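Local coordinates for cytosolic malate dehydrogenase (Trichomonas vaginalis, PDB 4UUO), which probably catalyses the NAD-dependent interconversion of malate and oxaloacetate, at residues A[5-10]-A[74-79]; A[151-156]-A[245-250]; A[274-279]-A[297-302]. One frame throughout, in Å; residues are numbered along the deposited sequence.

Contact 1: A[5-10]-A[74-79]; sequences HILITG and EAFKGV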
loop_
_atom_site.group_PDB
_atom_site.type_symbol
_atom_site.label_atom_id
_atom_site.label_comp_id
_atom_site.label_asym_id
_atom_site.label_seq_id
_atom_site.Cartn_x
_atom_site.Cartn_y
_atom_site.Cartn_z
ATOM N N HIS A 5 16.110 2.432 12.125
ATOM C CA HIS A 5 15.749 1.025 12.182
ATOM C C HIS A 5 14.328 0.853 12.686
ATOM O O HIS A 5 14.016 1.150 13.844
ATOM C CB HIS A 5 16.749 0.264 13.054
ATOM C CG HIS A 5 18.118 0.199 12.454
ATOM N ND1 HIS A 5 18.624 -0.947 11.872
ATOM C CD2 HIS A 5 19.074 1.145 12.304
ATOM C CE1 HIS A 5 19.838 -0.707 11.413
ATOM N NE2 HIS A 5 20.135 0.558 11.659
ATOM N N ILE A 6 13.470 0.375 11.791
ATOM C CA ILE A 6 12.041 0.289 12.047
ATOM C C ILE A 6 11.568 -1.153 11.950
ATOM O O ILE A 6 11.758 -1.813 10.927
ATOM C CB ILE A 6 11.254 1.169 11.059
ATOM C CG1 ILE A 6 11.660 2.638 11.235
ATOM C CG2 ILE A 6 9.753 0.971 11.241
ATOM C CD1 ILE A 6 11.185 3.555 10.139
ATOM N N LEU A 7 10.956 -1.635 13.026
ATOM C CA LEU A 7 10.522 -3.023 13.110
ATOM C C LEU A 7 9.030 -3.192 12.849
ATOM O O LEU A 7 8.203 -2.445 13.372
ATOM C CB LEU A 7 10.866 -3.603 14.485
ATOM C CG LEU A 7 10.233 -4.961 14.808
ATOM C CD1 LEU A 7 10.936 -6.098 14.070
ATOM C CD2 LEU A 7 10.212 -5.206 16.304
ATOM N N ILE A 8 8.691 -4.180 12.033
ATOM C CA ILE A 8 7.305 -4.583 11.894
ATOM C C ILE A 8 7.173 -6.066 12.187
ATOM O O ILE A 8 7.781 -6.898 11.508
ATOM C CB ILE A 8 6.750 -4.295 10.498
ATOM C CG1 ILE A 8 6.930 -2.818 10.145
ATOM C CG2 ILE A 8 5.284 -4.683 10.443
ATOM C CD1 ILE A 8 6.725 -2.517 8.678
ATOM N N THR A 9 6.397 -6.386 13.216
ATOM C CA THR A 9 6.076 -7.767 13.539
ATOM C C THR A 9 4.883 -8.202 12.698
ATOM O O THR A 9 4.122 -7.355 12.223
ATOM C CB THR A 9 5.756 -7.942 15.027
ATOM O OG1 THR A 9 4.536 -7.257 15.334
ATOM C CG2 THR A 9 6.878 -7.375 15.874
ATOM N N GLY A 10 4.723 -9.512 12.517
ATOM C CA GLY A 10 3.674 -10.055 11.671
ATOM C C GLY A 10 3.748 -9.464 10.275
ATOM O O GLY A 10 2.720 -9.216 9.638
ATOM N N GLU A 74 17.431 -10.682 16.723
ATOM C CA GLU A 74 17.874 -10.098 15.464
ATOM C C GLU A 74 16.862 -9.067 14.963
ATOM O O GLU A 74 17.234 -8.041 14.390
ATOM C CB GLU A 74 18.089 -11.188 14.412
ATOM C CG GLU A 74 18.661 -10.672 13.101
ATOM C CD GLU A 74 18.727 -11.739 12.023
ATOM O OE1 GLU A 74 18.138 -12.825 12.220
ATOM O OE2 GLU A 74 19.363 -11.486 10.977
ATOM N N ALA A 75 15.584 -9.353 15.192
ATOM C CA ALA A 75 14.496 -8.484 14.752
ATOM C C ALA A 75 14.409 -7.184 15.555
ATOM O O ALA A 75 14.121 -6.120 14.999
ATOM C CB ALA A 75 13.172 -9.229 14.833
ATOM N N PHE A 76 14.652 -7.275 16.859
ATOM C CA PHE A 76 14.450 -6.142 17.757
ATOM C C PHE A 76 15.714 -5.332 18.010
ATOM O O PHE A 76 15.656 -4.295 18.669
ATOM C CB PHE A 76 13.894 -6.622 19.101
ATOM C CG PHE A 76 12.418 -6.901 19.089
ATOM C CD1 PHE A 76 11.931 -8.111 18.627
ATOM C CD2 PHE A 76 11.520 -5.954 19.547
ATOM C CE1 PHE A 76 10.567 -8.367 18.617
ATOM C CE2 PHE A 76 10.161 -6.205 19.548
ATOM C CZ PHE A 76 9.683 -7.411 19.080
ATOM N N LYS A 77 16.854 -5.798 17.504
ATOM C CA LYS A 77 18.127 -5.154 17.824
ATOM C C LYS A 77 18.232 -3.762 17.200
ATOM O O LYS A 77 17.981 -3.578 16.005
ATOM C CB LYS A 77 19.314 -6.025 17.383
ATOM C CG LYS A 77 19.415 -6.268 15.883
ATOM C CD LYS A 77 20.603 -7.155 15.522
ATOM C CE LYS A 77 20.754 -7.277 14.006
ATOM N NZ LYS A 77 19.480 -7.667 13.334
ATOM N N GLY A 78 18.570 -2.785 18.040
ATOM C CA GLY A 78 18.868 -1.433 17.603
ATOM C C GLY A 78 17.755 -0.624 16.962
ATOM O O GLY A 78 18.027 0.425 16.372
ATOM N N VAL A 79 16.510 -1.084 17.078
ATOM C CA VAL A 79 15.400 -0.413 16.401
ATOM C C VAL A 79 14.962 0.856 17.137
ATOM O O VAL A 79 15.068 0.955 18.361
ATOM C CB VAL A 79 14.169 -1.353 16.218
ATOM C CG1 VAL A 79 14.522 -2.542 15.327
ATOM C CG2 VAL A 79 13.628 -1.816 17.558
#
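A75 meets L7 through both its carbonyl and its methyl group. The methyl CD1 of L7 lies 3.3 Å from A75 O, and the same CD1 is 3.9 Å from A75 CB. F76 comes next and takes the other methyl. L7 CD2 stands over one face of the F76 ring, 3.5 Å from the ring centroid and displaced toward the rim. This is a CH-pi contact, with CD2 16° off the ring normal. L7 CG is anti to the backbone N (chi1 169°); from it CD1 goes to A75 and CD2 to F76. T9 CG2 comes to 4.3 Å from F76 CZ, a looser touch. After F76 the chain makes a type II beta turn that ends at V79. G78 sits in this turn with positive phi, and its O lies 3.6 Å from H5 CB. The polar partners of these groups lie elsewhere: H5 ND1 bonds to H37, and G78 O accepts from K119. V79 closes the segment. Its CG1 packs on L7 CB at 3.9 Å, and its CA lies 3.3 Å from H5 O. The contact therefore joins an inner strand of the Rossmann-type NAD-binding domain to the end of a helix and the turn that follows. G10, at the end of segment 5-10, belongs to the predicted NAD-binding loop. Strands 34-39 and 81-84 flank strand 4-8 in the parallel sheet. Helix 96-117 packs on F76 and T9, while helix 14-25 packs on I6 and I8.

Contact 2: A[151-156]-A[245-250]; sequences CAMTRL and NAALTC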
loop_
_atom_site.group_PDB
_atom_site.type_symbol
_atom_site.label_atom_id
_atom_site.label_comp_id
_atom_site.label_asym_id
_atom_site.label_seq_id
_atom_site.Cartn_x
_atom_site.Cartn_y
_atom_site.Cartn_z
ATOM N N CYS A 151 2.835 2.975 23.247
ATOM C CA CYS A 151 1.567 3.470 22.733
ATOM C C CYS A 151 0.795 2.338 22.067
ATOM O O CYS A 151 1.377 1.511 21.369
ATOM C CB CYS A 151 1.785 4.613 21.739
ATOM S SG CYS A 151 0.264 5.215 20.972
ATOM N N ALA A 152 -0.513 2.291 22.302
ATOM C CA ALA A 152 -1.388 1.399 21.545
ATOM C C ALA A 152 -2.154 2.241 20.530
ATOM O O ALA A 152 -2.388 3.428 20.765
ATOM C CB ALA A 152 -2.340 0.639 22.471
ATOM N N MET A 153 -2.540 1.649 19.402
ATOM C CA MET A 153 -3.144 2.442 18.329
ATOM C C MET A 153 -4.658 2.625 18.455
ATOM O O MET A 153 -5.411 1.650 18.542
ATOM C CB MET A 153 -2.836 1.825 16.965
ATOM C CG MET A 153 -3.318 2.682 15.807
ATOM S SD MET A 153 -3.145 1.865 14.214
ATOM C CE MET A 153 -4.203 0.433 14.461
ATOM N N THR A 154 -5.087 3.887 18.460
ATOM C CA THR A 154 -6.503 4.237 18.343
ATOM C C THR A 154 -6.701 5.223 17.193
ATOM O O THR A 154 -7.757 5.837 17.049
ATOM C CB THR A 154 -7.056 4.860 19.634
ATOM O OG1 THR A 154 -6.214 5.947 20.041
ATOM C CG2 THR A 154 -7.133 3.821 20.745
ATOM N N ARG A 155 -5.669 5.368 16.375
ATOM C CA ARG A 155 -5.690 6.330 15.288
ATOM C C ARG A 155 -6.651 5.931 14.162
ATOM O O ARG A 155 -7.148 6.796 13.442
ATOM C CB ARG A 155 -4.277 6.514 14.739
ATOM C CG ARG A 155 -4.171 7.567 13.671
ATOM C CD ARG A 155 -4.743 8.892 14.138
ATOM N NE ARG A 155 -4.319 9.967 13.251
ATOM C CZ ARG A 155 -3.181 10.635 13.395
ATOM N NH1 ARG A 155 -2.365 10.349 14.403
ATOM N NH2 ARG A 155 -2.864 11.593 12.536
ATOM N N LEU A 156 -6.920 4.635 14.008
ATOM C CA LEU A 156 -7.831 4.188 12.953
ATOM C C LEU A 156 -9.248 4.706 13.202
ATOM O O LEU A 156 -9.830 5.375 12.341
ATOM C CB LEU A 156 -7.832 2.661 12.832
ATOM C CG LEU A 156 -8.645 2.083 11.663
ATOM C CD1 LEU A 156 -8.250 2.728 10.331
ATOM C CD2 LEU A 156 -8.500 0.577 11.591
ATOM N N ASN A 245 -2.231 2.861 7.409
ATOM C CA ASN A 245 -2.210 4.312 7.354
ATOM C C ASN A 245 -2.405 4.929 8.729
ATOM O O ASN A 245 -1.809 5.957 9.051
ATOM C CB ASN A 245 -3.295 4.822 6.410
ATOM C CG ASN A 245 -3.432 6.321 6.448
ATOM O OD1 ASN A 245 -2.655 7.037 5.818
ATOM N ND2 ASN A 245 -4.417 6.809 7.198
ATOM N N ALA A 246 -3.258 4.304 9.533
ATOM C CA ALA A 246 -3.522 4.801 10.875
ATOM C C ALA A 246 -2.254 4.734 11.717
ATOM O O ALA A 246 -1.883 5.709 12.381
ATOM C CB ALA A 246 -4.638 4.004 11.527
ATOM N N ALA A 247 -1.593 3.579 11.677
ATOM C CA ALA A 247 -0.385 3.343 12.453
ATOM C C ALA A 247 0.776 4.226 11.987
ATOM O O ALA A 247 1.546 4.740 12.802
ATOM C CB ALA A 247 -0.001 1.887 12.372
ATOM N N LEU A 248 0.894 4.393 10.675
ATOM C CA LEU A 248 1.991 5.153 10.102
ATOM C C LEU A 248 1.901 6.619 10.507
ATOM O O LEU A 248 2.903 7.233 10.875
ATOM C CB LEU A 248 1.995 5.013 8.577
ATOM C CG LEU A 248 3.053 5.826 7.827
ATOM C CD1 LEU A 248 3.682 4.988 6.722
ATOM C CD2 LEU A 248 2.461 7.118 7.268
ATOM N N THR A 249 0.696 7.172 10.435
ATOM C CA THR A 249 0.473 8.569 10.788
ATOM C C THR A 249 0.495 8.772 12.306
ATOM O O THR A 249 0.886 9.837 12.784
ATOM C CB THR A 249 -0.865 9.096 10.216
ATOM O OG1 THR A 249 -1.960 8.346 10.759
ATOM C CG2 THR A 249 -0.880 8.978 8.699
ATOM N N CYS A 250 0.075 7.756 13.059
ATOM C CA CYS A 250 0.151 7.828 14.515
ATOM C C CYS A 250 1.598 8.010 14.939
ATOM O O CYS A 250 1.911 8.855 15.778
ATOM C CB CYS A 250 -0.436 6.575 15.170
ATOM S SG CYS A 250 0.045 6.356 16.916
#
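A246 packs against L156 and R155 where the parallel sheet of the Rossmann-type domain gives way to the C-terminal alpha/beta domain. Segment 151-156 leaves strand 150-152, an outermost strand of that sheet, and enters helix 155-169. Segment 245-250 lies within helix 240-256; A246 and T249 point their side chains at the other segment. The tight part is built round small side chains. The A246 methyl CB lies 3.4 Å from L156 N and 3.7 Å from L156 CB. The CA atoms of L156 and A246 are 4.8 Å apart. M153 adds its sulfur beside the same helix. Its SD lies 3.6 Å from A247 CB and also touches A246 CB. M153 CG is anti to the backbone N (chi1 -174°), which starts the chain toward helix 240-256. L125 of strand 123-126 also touches M153 and A247. The packing is looser at the C151 end. There C151 SG and C250 SG are 4.2 Å apart, a van der Waals contact and not a disulfide. T249 is partly exposed, and the buried R155 side chain reaches to it. The aliphatic part of R155 passes C250, with CB to CB at 3.9 Å. R155 is bent at chi2 (54°), and the R155 and T249 side chains cross at about a right angle. Further along the two helices, D253 of 240-256 takes NH2 in a salt bridge and N159 of 155-169 takes NE. L156 also lies next to R160, a predicted substrate-binding residue, so the contact borders the probable active site. At the guanidinium, T249 OG1 sits over the centre of one face, 3.6 Å above its plane.

Contact 3: A[274-279]-A[297-302]; sequences EPYGIK and HVVEGL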
loop_
_atom_site.group_PDB
_atom_site.type_symbol
_atom_site.label_atom_id
_atom_site.label_comp_id
_atom_site.label_asym_id
_atom_site.label_seq_id
_atom_site.Cartn_x
_atom_site.Cartn_y
_atom_site.Cartn_z
ATOM N N GLU A 274 -2.808 11.691 36.054
ATOM C CA GLU A 274 -4.125 11.055 35.948
ATOM C C GLU A 274 -5.197 12.031 35.481
ATOM O O GLU A 274 -6.107 12.360 36.242
ATOM C CB GLU A 274 -4.545 10.436 37.287
ATOM C CG GLU A 274 -3.771 9.184 37.672
ATOM C CD GLU A 274 -4.326 8.507 38.915
ATOM O OE1 GLU A 274 -5.439 8.874 39.347
ATOM O OE2 GLU A 274 -3.650 7.604 39.457
ATOM N N PRO A 275 -5.093 12.494 34.225
ATOM C CA PRO A 275 -6.061 13.477 33.729
ATOM C C PRO A 275 -7.479 12.917 33.755
ATOM O O PRO A 275 -7.652 11.706 33.603
ATOM C CB PRO A 275 -5.595 13.743 32.290
ATOM C CG PRO A 275 -4.181 13.221 32.225
ATOM C CD PRO A 275 -4.145 12.074 33.179
ATOM N N TYR A 276 -8.463 13.784 33.980
ATOM C CA TYR A 276 -9.879 13.407 33.956
ATOM C C TYR A 276 -10.223 12.278 34.935
ATOM O O TYR A 276 -11.231 11.586 34.761
ATOM C CB TYR A 276 -10.294 13.009 32.532
ATOM C CG TYR A 276 -9.962 14.061 31.499
ATOM C CD1 TYR A 276 -10.783 15.170 31.324
ATOM C CD2 TYR A 276 -8.823 13.956 30.709
ATOM C CE1 TYR A 276 -10.484 16.144 30.388
ATOM C CE2 TYR A 276 -8.514 14.926 29.768
ATOM C CZ TYR A 276 -9.351 16.017 29.613
ATOM O OH TYR A 276 -9.058 16.987 28.686
ATOM N N GLY A 277 -9.386 12.098 35.957
ATOM C CA GLY A 277 -9.612 11.078 36.967
ATOM C C GLY A 277 -9.437 9.664 36.444
ATOM O O GLY A 277 -9.863 8.696 37.084
ATOM N N ILE A 278 -8.822 9.536 35.272
ATOM C CA ILE A 278 -8.516 8.220 34.727
ATOM C C ILE A 278 -7.357 7.624 35.511
ATOM O O ILE A 278 -6.235 8.131 35.462
ATOM C CB ILE A 278 -8.174 8.277 33.226
ATOM C CG1 ILE A 278 -9.416 8.660 32.417
ATOM C CG2 ILE A 278 -7.630 6.939 32.748
ATOM C CD1 ILE A 278 -10.616 7.757 32.661
ATOM N N LYS A 279 -7.647 6.555 36.245
ATOM C CA LYS A 279 -6.685 5.957 37.163
ATOM C C LYS A 279 -5.484 5.368 36.422
ATOM O O LYS A 279 -5.626 4.738 35.365
ATOM C CB LYS A 279 -7.377 4.888 38.018
ATOM C CG LYS A 279 -8.532 5.445 38.851
ATOM C CD LYS A 279 -9.546 4.377 39.246
ATOM C CE LYS A 279 -10.643 4.969 40.127
ATOM N NZ LYS A 279 -11.714 3.989 40.473
ATOM N N HIS A 297 1.795 14.973 24.903
ATOM C CA HIS A 297 1.124 15.674 25.993
ATOM C C HIS A 297 -0.392 15.504 25.908
ATOM O O HIS A 297 -1.007 15.825 24.891
ATOM C CB HIS A 297 1.483 17.165 25.989
ATOM C CG HIS A 297 2.945 17.441 26.168
ATOM N ND1 HIS A 297 3.786 17.723 25.112
ATOM C CD2 HIS A 297 3.716 17.482 27.281
ATOM C CE1 HIS A 297 5.009 17.926 25.566
ATOM N NE2 HIS A 297 4.995 17.785 26.879
ATOM N N VAL A 298 -0.987 14.993 26.981
ATOM C CA VAL A 298 -2.437 14.852 27.071
ATOM C C VAL A 298 -3.122 16.215 27.120
ATOM O O VAL A 298 -2.759 17.065 27.935
ATOM C CB VAL A 298 -2.854 14.040 28.328
ATOM C CG1 VAL A 298 -4.371 14.041 28.501
ATOM C CG2 VAL A 298 -2.314 12.619 28.263
ATOM N N VAL A 299 -4.103 16.425 26.247
ATOM C CA VAL A 299 -4.946 17.619 26.312
ATOM C C VAL A 299 -5.770 17.570 27.604
ATOM O O VAL A 299 -6.708 16.779 27.713
ATOM C CB VAL A 299 -5.874 17.725 25.080
ATOM C CG1 VAL A 299 -6.868 18.859 25.243
ATOM C CG2 VAL A 299 -5.050 17.896 23.804
ATOM N N GLU A 300 -5.414 18.413 28.575
ATOM C CA GLU A 300 -5.882 18.245 29.957
ATOM C C GLU A 300 -7.157 18.997 30.356
ATOM O O GLU A 300 -7.909 18.519 31.207
ATOM C CB GLU A 300 -4.769 18.645 30.930
ATOM C CG GLU A 300 -3.701 17.589 31.141
ATOM C CD GLU A 300 -2.701 17.986 32.213
ATOM O OE1 GLU A 300 -2.877 19.058 32.830
ATOM O OE2 GLU A 300 -1.736 17.225 32.440
ATOM N N GLY A 301 -7.396 20.167 29.773
ATOM C CA GLY A 301 -8.515 20.990 30.204
ATOM C C GLY A 301 -9.683 21.022 29.238
ATOM O O GLY A 301 -9.838 21.976 28.478
ATOM N N LEU A 302 -10.511 19.982 29.270
ATOM C CA LEU A 302 -11.654 19.886 28.363
ATOM C C LEU A 302 -12.971 19.751 29.126
ATOM O O LEU A 302 -12.996 19.288 30.268
ATOM C CB LEU A 302 -11.489 18.702 27.398
ATOM C CG LEU A 302 -10.464 18.801 26.259
ATOM C CD1 LEU A 302 -10.400 17.505 25.467
ATOM C CD2 LEU A 302 -10.787 19.956 25.340
HETATM O O HOH W 1 -8.058 16.601 33.443
#
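P275 opens the contact with V298, the last residue of strand 296-298. P275 CG lies 3.8 Å from V298 CG1, and the two side chains cross obliquely. Y276 carries most of what follows. Its CG is anti to the carbonyl carbon (chi1 -53°), and the ring extends from there toward segment 297-302. The hydroxyl OH donates a hydrogen bond to V299 O at 2.6 Å. The donor is tilted 29° from the carbonyl plane. V299 O itself lies at the edge of the Y276 ring, in its plane. L302 packs beside the same hydroxyl, with CB 3.2 Å from Y276 OH. A water adds a second link: it accepts from Y276 N and donates to E300 O, each at 2.9 Å. The same water stands 3.6 Å above the ring plane, over the centre of one face. W182 meets the Y276 ring edge-to-face. Beyond Y276, the backbone bond from I278 N to P275 O holds the turn. The loop between strands 264-269 and 283-290 thus packs on the end of strand 296-298 and bonds to the chain that follows it, at the edge of an antiparallel sheet of the C-terminal alpha/beta domain.

In the fold
Contacts 1 and 2 are buried, while contact 3 lies at the surface. Strands 4-8 and 150-152 of contacts 1 and 2 belong to one parallel sheet, the first an inner strand and the second an outermost one. The centres of these two contacts are about 18 Å apart and they do not touch. Contact 1 belongs to the NAD-binding domain. Contact 2 lies where the two domains meet. Contact 3 lies within the C-terminal domain, its centre about 20 Å from that of contact 2. The chemistry follows the place. Contact 1 is mainly apolar and aromatic. Contact 2 mixes alanines and sulfur with a buried arginine charge. Contact 3 relies on a tyrosine hydroxyl, backbone carbonyls and a water.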